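Local coordinates for 6b protein (PDB 3AQ2) that disturbs plant cell proliferation, probably by acting on the host microRNA machinery, and has an ADP-ribosylation-type fold, at residues S39-F44 / D56-S61; V68-V73 / G120-H125; E107-L112 / S129-F134; L135-S140 / Y195-L200. All coordinates share one frame; numbering follows the deposited sequence.

Contact 1: residues S39-F44 / D56-S61; sequences SQLVYF and DEYLLS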
loop_
_atom_site.group_PDB
_atom_site.type_symbol
_atom_site.label_atom_id
_atom_site.label_comp_id
_atom_site.label_asym_id
_atom_site.label_seq_id
_atom_site.Cartn_x
_atom_site.Cartn_y
_atom_site.Cartn_z
ATOM N N SER A 39 17.415 4.237 -3.228
ATOM C CA SER A 39 17.876 4.980 -2.036
ATOM C C SER A 39 16.856 5.031 -0.903
ATOM O O SER A 39 15.715 4.606 -1.056
ATOM C CB SER A 39 18.355 6.397 -2.386
ATOM O OG SER A 39 17.307 7.339 -2.238
ATOM N N GLN A 40 17.291 5.593 0.228
ATOM C CA GLN A 40 16.469 5.738 1.428
ATOM C C GLN A 40 15.379 6.796 1.283
ATOM O O GLN A 40 14.411 6.804 2.046
ATOM C CB GLN A 40 17.349 6.050 2.647
ATOM C CG GLN A 40 17.982 7.445 2.664
ATOM C CD GLN A 40 19.396 7.489 2.103
ATOM O OE1 GLN A 40 20.261 8.186 2.640
ATOM N NE2 GLN A 40 19.644 6.749 1.027
ATOM N N LEU A 41 15.559 7.690 0.313
ATOM C CA LEU A 41 14.643 8.798 0.088
ATOM C C LEU A 41 14.226 8.796 -1.378
ATOM O O LEU A 41 15.049 9.063 -2.257
ATOM C CB LEU A 41 15.345 10.121 0.429
ATOM C CG LEU A 41 14.504 11.383 0.647
ATOM C CD1 LEU A 41 13.720 11.764 -0.579
ATOM C CD2 LEU A 41 13.581 11.232 1.830
ATOM N N VAL A 42 12.951 8.519 -1.634
ATOM C CA VAL A 42 12.481 8.320 -3.003
ATOM C C VAL A 42 11.372 9.302 -3.382
ATOM O O VAL A 42 10.241 9.155 -2.944
ATOM C CB VAL A 42 11.984 6.863 -3.226
ATOM C CG1 VAL A 42 11.608 6.629 -4.678
ATOM C CG2 VAL A 42 13.044 5.853 -2.798
ATOM N N TYR A 43 11.716 10.289 -4.213
ATOM C CA TYR A 43 10.707 11.104 -4.893
ATOM C C TYR A 43 10.273 10.352 -6.140
ATOM O O TYR A 43 11.017 9.509 -6.650
ATOM C CB TYR A 43 11.254 12.482 -5.248
ATOM C CG TYR A 43 11.377 13.373 -4.040
ATOM C CD1 TYR A 43 12.531 13.358 -3.264
ATOM C CD2 TYR A 43 10.317 14.191 -3.633
ATOM C CE1 TYR A 43 12.653 14.166 -2.147
ATOM C CE2 TYR A 43 10.436 15.008 -2.507
ATOM C CZ TYR A 43 11.606 14.975 -1.766
ATOM O OH TYR A 43 11.766 15.755 -0.636
ATOM N N PHE A 44 9.072 10.638 -6.630
ATOM C CA PHE A 44 8.514 9.805 -7.702
ATOM C C PHE A 44 7.554 10.500 -8.642
ATOM O O PHE A 44 7.536 10.190 -9.834
ATOM C CB PHE A 44 7.855 8.543 -7.129
ATOM C CG PHE A 44 6.806 8.813 -6.072
ATOM C CD1 PHE A 44 5.454 8.936 -6.423
ATOM C CD2 PHE A 44 7.167 8.950 -4.737
ATOM C CE1 PHE A 44 4.476 9.181 -5.452
ATOM C CE2 PHE A 44 6.188 9.193 -3.745
ATOM C CZ PHE A 44 4.845 9.318 -4.115
ATOM N N ASP A 56 6.175 17.281 -3.610
ATOM C CA ASP A 56 6.717 17.215 -2.251
ATOM C C ASP A 56 6.655 15.829 -1.590
ATOM O O ASP A 56 7.169 15.660 -0.483
ATOM C CB ASP A 56 6.050 18.256 -1.350
ATOM C CG ASP A 56 6.395 19.675 -1.751
ATOM O OD1 ASP A 56 7.586 19.946 -2.019
ATOM O OD2 ASP A 56 5.479 20.527 -1.798
ATOM N N GLU A 57 6.048 14.851 -2.256
ATOM C CA GLU A 57 5.840 13.533 -1.628
ATOM C C GLU A 57 7.060 12.635 -1.816
ATOM O O GLU A 57 7.559 12.494 -2.935
ATOM C CB GLU A 57 4.584 12.853 -2.178
ATOM C CG GLU A 57 4.176 11.631 -1.362
ATOM C CD GLU A 57 2.768 11.118 -1.671
ATOM O OE1 GLU A 57 2.128 11.608 -2.625
ATOM O OE2 GLU A 57 2.309 10.223 -0.929
ATOM N N TYR A 58 7.537 12.026 -0.731
ATOM C CA TYR A 58 8.709 11.153 -0.815
ATOM C C TYR A 58 8.512 9.882 -0.004
ATOM O O TYR A 58 7.859 9.908 1.040
ATOM C CB TYR A 58 9.978 11.894 -0.360
ATOM C CG TYR A 58 9.943 12.349 1.087
ATOM C CD1 TYR A 58 10.306 11.480 2.109
ATOM C CD2 TYR A 58 9.562 13.649 1.430
ATOM C CE1 TYR A 58 10.282 11.872 3.444
ATOM C CE2 TYR A 58 9.532 14.055 2.780
ATOM C CZ TYR A 58 9.891 13.149 3.772
ATOM O OH TYR A 58 9.879 13.500 5.112
ATOM N N LEU A 59 9.041 8.775 -0.511
ATOM C CA LEU A 59 9.000 7.510 0.209
ATOM C C LEU A 59 10.172 7.437 1.148
ATOM O O LEU A 59 11.286 7.841 0.805
ATOM C CB LEU A 59 9.077 6.308 -0.743
ATOM C CG LEU A 59 8.103 6.214 -1.913
ATOM C CD1 LEU A 59 8.306 4.885 -2.632
ATOM C CD2 LEU A 59 6.670 6.353 -1.451
ATOM N N LEU A 60 9.899 6.865 2.319
ATOM C CA LEU A 60 10.914 6.541 3.298
ATOM C C LEU A 60 11.115 5.034 3.171
ATOM O O LEU A 60 10.255 4.255 3.571
ATOM C CB LEU A 60 10.424 6.912 4.708
ATOM C CG LEU A 60 10.004 8.363 5.025
ATOM C CD1 LEU A 60 8.722 8.766 4.314
ATOM C CD2 LEU A 60 9.809 8.534 6.520
ATOM N N SER A 61 12.226 4.625 2.571
ATOM C CA SER A 61 12.414 3.212 2.241
ATOM C C SER A 61 13.143 2.413 3.324
ATOM O O SER A 61 13.250 1.188 3.220
ATOM C CB SER A 61 13.147 3.077 0.916
ATOM O OG SER A 61 14.384 3.746 0.982
HETATM O O HOH W 1 9.399 17.097 0.226
HETATM O O HOH W 2 7.232 12.755 -5.646
#
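Tyr58 and Tyr43 show how two tyrosines can pack without stacking their rings. Tyr58 CB sits over the centre of the Tyr43 ring, 3.7 Å from the centroid, as a CH-pi contact. The side chains run the same way, side by side, with planes 52° apart. Tyr58 CG lies between its backbone N and carbonyl carbon (chi1 62°), and the ring it carries is touched by Leu41, whose CD2 comes to 3.3 Å from Tyr58 CD1. On the sheet face of Val42 and Leu59, those two meet CB to CB. Phe44 reaches across there, CE2 lying 3.7 Å from Leu59 CD2 and CZ against the Glu57 chain.

Behind these side chains, Val42 and Leu59 exchange two backbone hydrogen bonds as an antiparallel pair, the shorter being Leu59 N to Val42 O at 2.7 Å. At one end Ser61 OG donates to Ser39 O (2.6 Å); at the other, one water joins Tyr43 OH to Asp56 O and a second joins Phe44 N to Glu57 O. Glu57 OE1 forms a salt bridge with Arg161, and OE2 a hydrogen bond with Ser140 OG. Thus the hairpin combines a partly exposed aromatic face with a buried face bordered by an acid, whose charge Arg161 probably offsets.

Contact 2: residues V68-V73 / G120-H125; sequences VYVDEV and GFVNYH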
loop_
_atom_site.group_PDB
_atom_site.type_symbol
_atom_site.label_atom_id
_atom_site.label_comp_id
_atom_site.label_asym_id
_atom_site.label_seq_id
_atom_site.Cartn_x
_atom_site.Cartn_y
_atom_site.Cartn_z
ATOM N N VAL A 68 -1.686 -2.588 1.014
ATOM C CA VAL A 68 -2.977 -2.016 0.628
ATOM C C VAL A 68 -3.740 -3.150 -0.053
ATOM O O VAL A 68 -3.343 -3.636 -1.105
ATOM C CB VAL A 68 -2.845 -0.779 -0.301
ATOM C CG1 VAL A 68 -4.214 -0.311 -0.761
ATOM C CG2 VAL A 68 -2.110 0.353 0.429
ATOM N N TYR A 69 -4.821 -3.586 0.591
ATOM C CA TYR A 69 -5.591 -4.724 0.104
ATOM C C TYR A 69 -6.548 -4.326 -1.019
ATOM O O TYR A 69 -7.173 -3.258 -0.975
ATOM C CB TYR A 69 -6.293 -5.417 1.280
ATOM C CG TYR A 69 -5.269 -6.081 2.170
ATOM C CD1 TYR A 69 -4.757 -5.434 3.306
ATOM C CD2 TYR A 69 -4.740 -7.327 1.823
ATOM C CE1 TYR A 69 -3.780 -6.045 4.098
ATOM C CE2 TYR A 69 -3.762 -7.944 2.610
ATOM C CZ TYR A 69 -3.289 -7.307 3.737
ATOM O OH TYR A 69 -2.314 -7.938 4.480
ATOM N N VAL A 70 -6.630 -5.178 -2.043
ATOM C CA VAL A 70 -7.374 -4.857 -3.274
ATOM C C VAL A 70 -7.954 -6.139 -3.896
ATOM O O VAL A 70 -7.628 -7.250 -3.467
ATOM C CB VAL A 70 -6.466 -4.156 -4.333
ATOM C CG1 VAL A 70 -5.928 -2.824 -3.812
ATOM C CG2 VAL A 70 -5.298 -5.067 -4.738
ATOM N N ASP A 71 -8.815 -5.974 -4.895
ATOM C CA ASP A 71 -9.291 -7.099 -5.706
ATOM C C ASP A 71 -8.282 -7.388 -6.837
ATOM O O ASP A 71 -7.358 -6.596 -7.049
ATOM C CB ASP A 71 -10.643 -6.738 -6.285
ATOM C CG ASP A 71 -10.564 -5.520 -7.157
ATOM O OD1 ASP A 71 -10.551 -4.397 -6.608
ATOM O OD2 ASP A 71 -10.485 -5.693 -8.389
ATOM N N GLU A 72 -8.430 -8.503 -7.561
ATOM C CA GLU A 72 -7.386 -8.846 -8.544
ATOM C C GLU A 72 -7.332 -7.879 -9.721
ATOM O O GLU A 72 -6.248 -7.563 -10.201
ATOM C CB GLU A 72 -7.444 -10.297 -9.053
ATOM C CG GLU A 72 -6.093 -10.712 -9.687
ATOM C CD GLU A 72 -6.056 -12.113 -10.279
ATOM O OE1 GLU A 72 -7.053 -12.865 -10.164
ATOM O OE2 GLU A 72 -5.006 -12.455 -10.876
ATOM N N VAL A 73 -8.484 -7.381 -10.155
ATOM C CA VAL A 73 -8.499 -6.425 -11.274
ATOM C C VAL A 73 -7.731 -5.152 -10.894
ATOM O O VAL A 73 -6.872 -4.679 -11.648
ATOM C CB VAL A 73 -9.934 -6.127 -11.764
ATOM C CG1 VAL A 73 -9.922 -5.026 -12.829
ATOM C CG2 VAL A 73 -10.551 -7.394 -12.335
ATOM N N GLY A 120 -14.407 5.561 -1.945
ATOM C CA GLY A 120 -13.115 5.503 -2.624
ATOM C C GLY A 120 -13.143 4.535 -3.794
ATOM O O GLY A 120 -14.180 3.934 -4.091
ATOM N N PHE A 121 -11.996 4.388 -4.455
ATOM C CA PHE A 121 -11.851 3.494 -5.612
ATOM C C PHE A 121 -12.115 2.045 -5.231
ATOM O O PHE A 121 -12.848 1.329 -5.924
ATOM C CB PHE A 121 -10.447 3.614 -6.201
ATOM C CG PHE A 121 -10.295 2.967 -7.557
ATOM C CD1 PHE A 121 -9.858 1.654 -7.674
ATOM C CD2 PHE A 121 -10.593 3.676 -8.714
ATOM C CE1 PHE A 121 -9.715 1.050 -8.932
ATOM C CE2 PHE A 121 -10.456 3.083 -9.977
ATOM C CZ PHE A 121 -10.016 1.773 -10.086
ATOM N N VAL A 122 -11.484 1.632 -4.137
ATOM C CA VAL A 122 -11.705 0.337 -3.526
ATOM C C VAL A 122 -12.690 0.560 -2.379
ATOM O O VAL A 122 -12.547 1.501 -1.596
ATOM C CB VAL A 122 -10.372 -0.224 -2.983
ATOM C CG1 VAL A 122 -10.608 -1.375 -2.003
ATOM C CG2 VAL A 122 -9.505 -0.688 -4.141
ATOM N N ASN A 123 -13.683 -0.316 -2.279
ATOM C CA ASN A 123 -14.680 -0.197 -1.229
ATOM C C ASN A 123 -14.880 -1.566 -0.597
ATOM O O ASN A 123 -15.530 -2.447 -1.183
ATOM C CB ASN A 123 -15.986 0.350 -1.825
ATOM C CG ASN A 123 -17.094 0.491 -0.798
ATOM O OD1 ASN A 123 -16.987 0.014 0.337
ATOM N ND2 ASN A 123 -18.186 1.146 -1.203
ATOM N N TYR A 124 -14.324 -1.739 0.603
ATOM C CA TYR A 124 -14.307 -3.059 1.256
ATOM C C TYR A 124 -15.677 -3.524 1.721
ATOM O O TYR A 124 -15.849 -4.691 2.074
ATOM C CB TYR A 124 -13.342 -3.057 2.441
ATOM C CG TYR A 124 -11.915 -2.736 2.052
ATOM C CD1 TYR A 124 -11.251 -1.638 2.604
ATOM C CD2 TYR A 124 -11.223 -3.533 1.133
ATOM C CE1 TYR A 124 -9.925 -1.337 2.245
ATOM C CE2 TYR A 124 -9.898 -3.232 0.779
ATOM C CZ TYR A 124 -9.257 -2.137 1.344
ATOM O OH TYR A 124 -7.937 -1.852 0.999
ATOM N N HIS A 125 -16.653 -2.622 1.700
ATOM C CA HIS A 125 -17.985 -2.932 2.205
ATOM C C HIS A 125 -18.767 -3.892 1.306
ATOM O O HIS A 125 -19.774 -4.458 1.729
ATOM C CB HIS A 125 -18.739 -1.633 2.534
ATOM C CG HIS A 125 -18.098 -0.877 3.654
ATOM N ND1 HIS A 125 -18.563 -0.938 4.952
ATOM C CD2 HIS A 125 -16.969 -0.125 3.694
ATOM C CE1 HIS A 125 -17.773 -0.220 5.735
ATOM N NE2 HIS A 125 -16.794 0.278 4.998
HETATM O O HOH W 3 -5.570 -1.872 2.924
#
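Val68 makes the first, slight touch, its CG1 lying 4.4 Å from Tyr124 OH. The next residue carries the contact. Tyr69 O accepts a short hydrogen bond from Tyr124 OH at 2.5 Å, and the hydroxyl approaches at 131° to the C=O bond, tilted 20° from the carbonyl plane. The carbonyl oxygen lies at the edge of the Tyr124 ring, near its plane, so the phenol meets the strand with its rim. A water accepts from Tyr69 N at 3.0 Å and donates to Tyr124 OH at 3.1 Å, which ties the same hydroxyl to both polar backbone atoms of one residue. Tyr69 CB rests 3.9 Å from Tyr124 OH, while its ring leads away to pack beside Leu112, and its hydroxyl bonds Met98 O.

At Val70 the contact turns apolar. Its CG1 faces Val122 CG2 at 4.2 Å, the two side chains crossing at about a right angle, and Val122 CG1 stands by Tyr69 O. Asp71 follows the strand as N-cap of helix 72-81, its side chain capping a backbone N in the first turn and its OD1 also bonding Thr74 OG1. Within 120-125, Asn123 OD1 accepts from His125 N in an Asx turn around Tyr124.

Asn87 ND2 also donates to the Tyr124 hydroxyl, which therefore gives one hydrogen bond and receives two. A buried tyrosine thus satisfies the carbonyl of an outermost strand of the sheet, and acceptance from water and an amide probably strengthens its hydroxyl as a donor.

Contact 3: residues E107-L112 / S129-F134; sequences EMNAIL and STNGFF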
loop_
_atom_site.group_PDB
_atom_site.type_symbol
_atom_site.label_atom_id
_atom_site.label_comp_id
_atom_site.label_asym_id
_atom_site.label_seq_id
_atom_site.Cartn_x
_atom_site.Cartn_y
_atom_site.Cartn_z
ATOM N N GLU A 107 -11.711 -12.481 7.507
ATOM C CA GLU A 107 -11.448 -11.772 8.760
ATOM C C GLU A 107 -10.870 -10.402 8.469
ATOM O O GLU A 107 -11.305 -9.396 9.041
ATOM C CB GLU A 107 -10.474 -12.564 9.629
ATOM C CG GLU A 107 -11.041 -13.905 10.069
ATOM C CD GLU A 107 -9.993 -14.811 10.680
ATOM O OE1 GLU A 107 -8.814 -14.759 10.258
ATOM O OE2 GLU A 107 -10.364 -15.601 11.569
ATOM N N MET A 108 -9.900 -10.353 7.556
ATOM C CA MET A 108 -9.305 -9.069 7.174
ATOM C C MET A 108 -10.369 -8.116 6.630
ATOM O O MET A 108 -10.350 -6.926 6.934
ATOM C CB MET A 108 -8.197 -9.271 6.147
ATOM C CG MET A 108 -7.541 -7.971 5.648
ATOM S SD MET A 108 -6.876 -6.921 6.963
ATOM C CE MET A 108 -5.674 -8.077 7.543
ATOM N N ASN A 109 -11.313 -8.642 5.854
ATOM C CA ASN A 109 -12.354 -7.784 5.313
ATOM C C ASN A 109 -13.187 -7.140 6.422
ATOM O O ASN A 109 -13.547 -5.970 6.319
ATOM C CB ASN A 109 -13.269 -8.539 4.360
ATOM C CG ASN A 109 -14.248 -7.613 3.674
ATOM O OD1 ASN A 109 -13.871 -6.805 2.805
ATOM N ND2 ASN A 109 -15.492 -7.694 4.078
ATOM N N ALA A 110 -13.461 -7.889 7.489
ATOM C CA ALA A 110 -14.196 -7.326 8.631
ATOM C C ALA A 110 -13.449 -6.148 9.271
ATOM O O ALA A 110 -14.056 -5.118 9.609
ATOM C CB ALA A 110 -14.497 -8.402 9.675
ATOM N N ILE A 111 -12.138 -6.300 9.430
ATOM C CA ILE A 111 -11.332 -5.228 10.011
ATOM C C ILE A 111 -11.252 -4.021 9.066
ATOM O O ILE A 111 -11.359 -2.860 9.508
ATOM C CB ILE A 111 -9.940 -5.741 10.403
ATOM C CG1 ILE A 111 -10.078 -6.823 11.486
ATOM C CG2 ILE A 111 -9.050 -4.592 10.917
ATOM C CD1 ILE A 111 -8.745 -7.435 11.916
ATOM N N LEU A 112 -11.087 -4.302 7.774
ATOM C CA LEU A 112 -11.036 -3.244 6.762
ATOM C C LEU A 112 -12.324 -2.422 6.688
ATOM O O LEU A 112 -12.280 -1.189 6.532
ATOM C CB LEU A 112 -10.706 -3.828 5.389
ATOM C CG LEU A 112 -9.257 -4.294 5.217
ATOM C CD1 LEU A 112 -9.145 -5.182 3.992
ATOM C CD2 LEU A 112 -8.273 -3.083 5.154
ATOM N N SER A 129 -14.102 -10.241 -1.517
ATOM C CA SER A 129 -13.497 -10.221 -2.857
ATOM C C SER A 129 -12.670 -8.935 -3.051
ATOM O O SER A 129 -11.707 -8.901 -3.832
ATOM C CB SER A 129 -14.557 -10.345 -3.953
ATOM O OG SER A 129 -15.354 -9.176 -4.015
ATOM N N THR A 130 -13.021 -7.890 -2.301
ATOM C CA THR A 130 -12.341 -6.600 -2.429
ATOM C C THR A 130 -10.944 -6.556 -1.789
ATOM O O THR A 130 -10.213 -5.575 -1.948
ATOM C CB THR A 130 -13.180 -5.469 -1.818
ATOM O OG1 THR A 130 -13.318 -5.698 -0.413
ATOM C CG2 THR A 130 -14.565 -5.407 -2.471
ATOM N N ASN A 131 -10.583 -7.610 -1.053
ATOM C CA ASN A 131 -9.262 -7.690 -0.420
ATOM C C ASN A 131 -8.553 -9.038 -0.617
ATOM O O ASN A 131 -7.690 -9.400 0.182
ATOM C CB ASN A 131 -9.315 -7.297 1.067
ATOM C CG ASN A 131 -10.242 -8.190 1.888
ATOM O OD1 ASN A 131 -11.431 -7.931 1.954
ATOM N ND2 ASN A 131 -9.687 -9.216 2.541
ATOM N N GLY A 132 -8.915 -9.754 -1.686
ATOM C CA GLY A 132 -8.309 -11.055 -1.989
ATOM C C GLY A 132 -6.875 -10.967 -2.476
ATOM O O GLY A 132 -6.190 -11.986 -2.535
ATOM N N PHE A 133 -6.447 -9.759 -2.864
ATOM C CA PHE A 133 -5.096 -9.494 -3.371
ATOM C C PHE A 133 -4.480 -8.312 -2.631
ATOM O O PHE A 133 -5.139 -7.701 -1.791
ATOM C CB PHE A 133 -5.142 -9.245 -4.888
ATOM C CG PHE A 133 -5.440 -10.491 -5.667
ATOM C CD1 PHE A 133 -6.722 -11.043 -5.645
ATOM C CD2 PHE A 133 -4.427 -11.167 -6.349
ATOM C CE1 PHE A 133 -6.999 -12.248 -6.316
ATOM C CE2 PHE A 133 -4.696 -12.369 -7.025
ATOM C CZ PHE A 133 -5.990 -12.901 -7.013
ATOM N N PHE A 134 -3.218 -8.005 -2.903
ATOM C CA PHE A 134 -2.588 -6.889 -2.193
ATOM C C PHE A 134 -1.558 -6.181 -3.045
ATOM O O PHE A 134 -0.980 -6.759 -3.971
ATOM C CB PHE A 134 -1.916 -7.367 -0.888
ATOM C CG PHE A 134 -0.715 -8.269 -1.112
ATOM C CD1 PHE A 134 0.569 -7.725 -1.287
ATOM C CD2 PHE A 134 -0.867 -9.657 -1.158
ATOM C CE1 PHE A 134 1.692 -8.551 -1.510
ATOM C CE2 PHE A 134 0.251 -10.502 -1.370
ATOM C CZ PHE A 134 1.523 -9.956 -1.551
#
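Asn131 brings its amide up to the helical residues Met108, Asn109 and Leu112, and the amide nitrogen is held from the helix side: ND2 donates to Pro105 O, in the first turn of helix 105-115, and lies 3.9 Å from Met108 CB. CG of Asn131 stands between its backbone N and carbonyl carbon (chi1 60°), which starts the amide on its way to the helix. Its OD1 is packed tightly on Asn109, 3.1 Å from Asn109 CB. The two asparagine side chains cross at about a right angle, yet their amide planes are only 8° apart, so the flat ends lie nearly in one plane.

The apolar part of Asn131 is used as well. Leu112 CD1 abuts Asn131 CB at 3.6 Å, approaching at a slant. Met108 and Leu112 are one turn apart, joined by the helical bond from Leu112 N to Met108 O (2.9 Å), and so present a common surface to the asparagine; both also touch Trp158 of strand 154-161. Beside them, Thr130 OG1 bonds back to Gly127 O within its own loop.

Directly after Asn131 the chain enters the sheet. Gly132 and Phe133 both face Val70, a classic beta bulge at the start of strand 133-137; the arrangement is that of a helix fastened through an asparagine to the bulged entry of a neighbouring strand.

Contact 4: residues L135-S140 / Y195-L200; sequences LAILMS and YPIVAL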
loop_
_atom_site.group_PDB
_atom_site.type_symbol
_atom_site.label_atom_id
_atom_site.label_comp_id
_atom_site.label_asym_id
_atom_site.label_seq_id
_atom_site.Cartn_x
_atom_site.Cartn_y
_atom_site.Cartn_z
ATOM N N LEU A 135 -1.332 -4.925 -2.681
ATOM C CA LEU A 135 -0.206 -4.131 -3.148
ATOM C C LEU A 135 0.710 -3.937 -1.941
ATOM O O LEU A 135 0.260 -3.511 -0.879
ATOM C CB LEU A 135 -0.707 -2.764 -3.645
ATOM C CG LEU A 135 -1.748 -2.815 -4.774
ATOM C CD1 LEU A 135 -2.330 -1.430 -5.028
ATOM C CD2 LEU A 135 -1.122 -3.393 -6.027
ATOM N N ALA A 136 1.983 -4.276 -2.091
ATOM C CA ALA A 136 2.973 -4.032 -1.046
ATOM C C ALA A 136 3.702 -2.731 -1.360
ATOM O O ALA A 136 4.216 -2.543 -2.472
ATOM C CB ALA A 136 3.938 -5.213 -0.951
ATOM N N ILE A 137 3.738 -1.829 -0.378
ATOM C CA ILE A 137 4.310 -0.506 -0.584
ATOM C C ILE A 137 5.256 -0.103 0.529
ATOM O O ILE A 137 5.214 -0.665 1.633
ATOM C CB ILE A 137 3.212 0.594 -0.680
ATOM C CG1 ILE A 137 2.391 0.671 0.628
ATOM C CG2 ILE A 137 2.342 0.403 -1.949
ATOM C CD1 ILE A 137 1.566 1.967 0.732
ATOM N N LEU A 138 6.120 0.855 0.212
ATOM C CA LEU A 138 6.799 1.646 1.224
ATOM C C LEU A 138 6.057 2.976 1.284
ATOM O O LEU A 138 5.755 3.588 0.248
ATOM C CB LEU A 138 8.269 1.836 0.855
ATOM C CG LEU A 138 9.049 0.528 1.015
ATOM C CD1 LEU A 138 10.338 0.580 0.222
ATOM C CD2 LEU A 138 9.336 0.220 2.490
ATOM N N MET A 139 5.705 3.392 2.498
ATOM C CA MET A 139 4.857 4.570 2.677
ATOM C C MET A 139 5.646 5.877 2.602
ATOM O O MET A 139 6.806 5.956 3.035
ATOM C CB MET A 139 4.140 4.497 4.025
ATOM C CG MET A 139 3.083 3.410 4.054
ATOM S SD MET A 139 2.322 3.251 5.678
ATOM C CE MET A 139 3.769 2.897 6.672
ATOM N N SER A 140 4.993 6.889 2.034
ATOM C CA SER A 140 5.527 8.241 1.991
ATOM C C SER A 140 5.322 8.956 3.330
ATOM O O SER A 140 4.690 8.420 4.244
ATOM C CB SER A 140 4.817 9.028 0.897
ATOM O OG SER A 140 3.505 9.339 1.328
ATOM N N TYR A 195 2.022 6.238 -7.902
ATOM C CA TYR A 195 2.695 5.854 -6.658
ATOM C C TYR A 195 3.488 4.560 -6.859
ATOM O O TYR A 195 2.976 3.625 -7.475
ATOM C CB TYR A 195 1.650 5.654 -5.551
ATOM C CG TYR A 195 2.222 5.608 -4.152
ATOM C CD1 TYR A 195 2.242 6.758 -3.355
ATOM C CD2 TYR A 195 2.738 4.417 -3.626
ATOM C CE1 TYR A 195 2.773 6.727 -2.064
ATOM C CE2 TYR A 195 3.275 4.371 -2.339
ATOM C CZ TYR A 195 3.283 5.533 -1.566
ATOM O OH TYR A 195 3.808 5.492 -0.295
ATOM N N PRO A 196 4.737 4.500 -6.350
ATOM C CA PRO A 196 5.537 3.298 -6.603
ATOM C C PRO A 196 5.006 2.092 -5.845
ATOM O O PRO A 196 4.693 2.191 -4.659
ATOM C CB PRO A 196 6.929 3.668 -6.067
ATOM C CG PRO A 196 6.914 5.182 -5.951
ATOM C CD PRO A 196 5.501 5.489 -5.568
ATOM N N ILE A 197 4.906 0.972 -6.548
ATOM C CA ILE A 197 4.474 -0.283 -5.950
ATOM C C ILE A 197 5.679 -1.210 -5.891
ATOM O O ILE A 197 6.350 -1.412 -6.902
ATOM C CB ILE A 197 3.325 -0.927 -6.784
ATOM C CG1 ILE A 197 2.157 0.066 -6.985
ATOM C CG2 ILE A 197 2.849 -2.242 -6.128
ATOM C CD1 ILE A 197 1.540 0.620 -5.683
ATOM N N VAL A 198 5.975 -1.750 -4.708
ATOM C CA VAL A 198 7.100 -2.670 -4.569
ATOM C C VAL A 198 6.747 -4.030 -5.180
ATOM O O VAL A 198 7.497 -4.570 -6.005
ATOM C CB VAL A 198 7.530 -2.833 -3.101
ATOM C CG1 VAL A 198 8.680 -3.851 -2.991
ATOM C CG2 VAL A 198 7.934 -1.474 -2.524
ATOM N N ALA A 199 5.600 -4.560 -4.778
ATOM C CA ALA A 199 5.161 -5.876 -5.226
ATOM C C ALA A 199 3.640 -5.970 -5.202
ATOM O O ALA A 199 2.969 -5.168 -4.544
ATOM C CB ALA A 199 5.766 -6.965 -4.337
ATOM N N LEU A 200 3.102 -6.955 -5.916
ATOM C CA LEU A 200 1.682 -7.302 -5.785
ATOM C C LEU A 200 1.569 -8.812 -5.593
ATOM O O LEU A 200 2.475 -9.566 -5.963
ATOM C CB LEU A 200 0.855 -6.836 -6.994
ATOM C CG LEU A 200 1.051 -7.525 -8.355
ATOM C CD1 LEU A 200 -0.243 -7.497 -9.165
ATOM C CD2 LEU A 200 2.191 -6.877 -9.167
HETATM O O HOH W 4 6.131 2.111 -2.333
#
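Ala136 and Ala199 pair across antiparallel strands, but the pairing is interrupted by a classic beta bulge in which Val198 and Ala199 both face Ala136. Ala136 N donates to Ala199 O at 2.8 Å, and Ala136 O is shared: Val198 N reaches it at 3.0 Å, nearly along the C=O axis, while Ala199 N adds a weak bond. Beyond the bulge the two segments separate, and a water spans them, accepting from Leu138 N and donating to Pro196 O.

Aliphatic side chains line the pairing. Leu135 CD2 touches Ile197 CG2 and Leu200 CB, each at 4.1 Å, and Ile137 CG2 meets Ile197 CD1 at 3.8 Å. From the bulge itself, Val198 CG2 packs against Leu138 CD1, and both residues also touch Phe34 of helix 20-38. Tyr195 bridges the separated part. CG anti to the backbone N (chi1 -165°) starts the ring toward 135-140, where its hydroxyl donates to Leu138 O at 2.8 Å and receives a weak bond from Ser140 N; both partners lie at the ring edge. Pro196 CD covers one face, 3.4 Å above the plane and toward the rim, and Phe44 and Tyr195 pack their rings edge-to-face.

Where strand bonding lapses, a tyrosine hydroxyl and a single water therefore supply partners to backbone groups buried in a largely apolar core.

How the contacts relate
Contact 4 is the innermost, its centre about 5 Å from that of the chain, and every residue touching there is buried; contact 1 lies about 14 Å out and is partly exposed. Contacts 2 and 3 are also buried, on the side of the chain centre away from contact 1. Contacts 2, 3 and 4 reach one mixed sheet: contact 3 sits at the start of strand 133-137 and contact 4 at its end, while strand 66-70 of contact 2 runs beside it. Contacts 1 and 4 combine antiparallel backbone pairing with side-chain packing, whereas contacts 2 and 3 rely on individual side chains. The Glu57-Ser140 hydrogen bond joins the separate two-stranded sheet of contact 1 to contact 4.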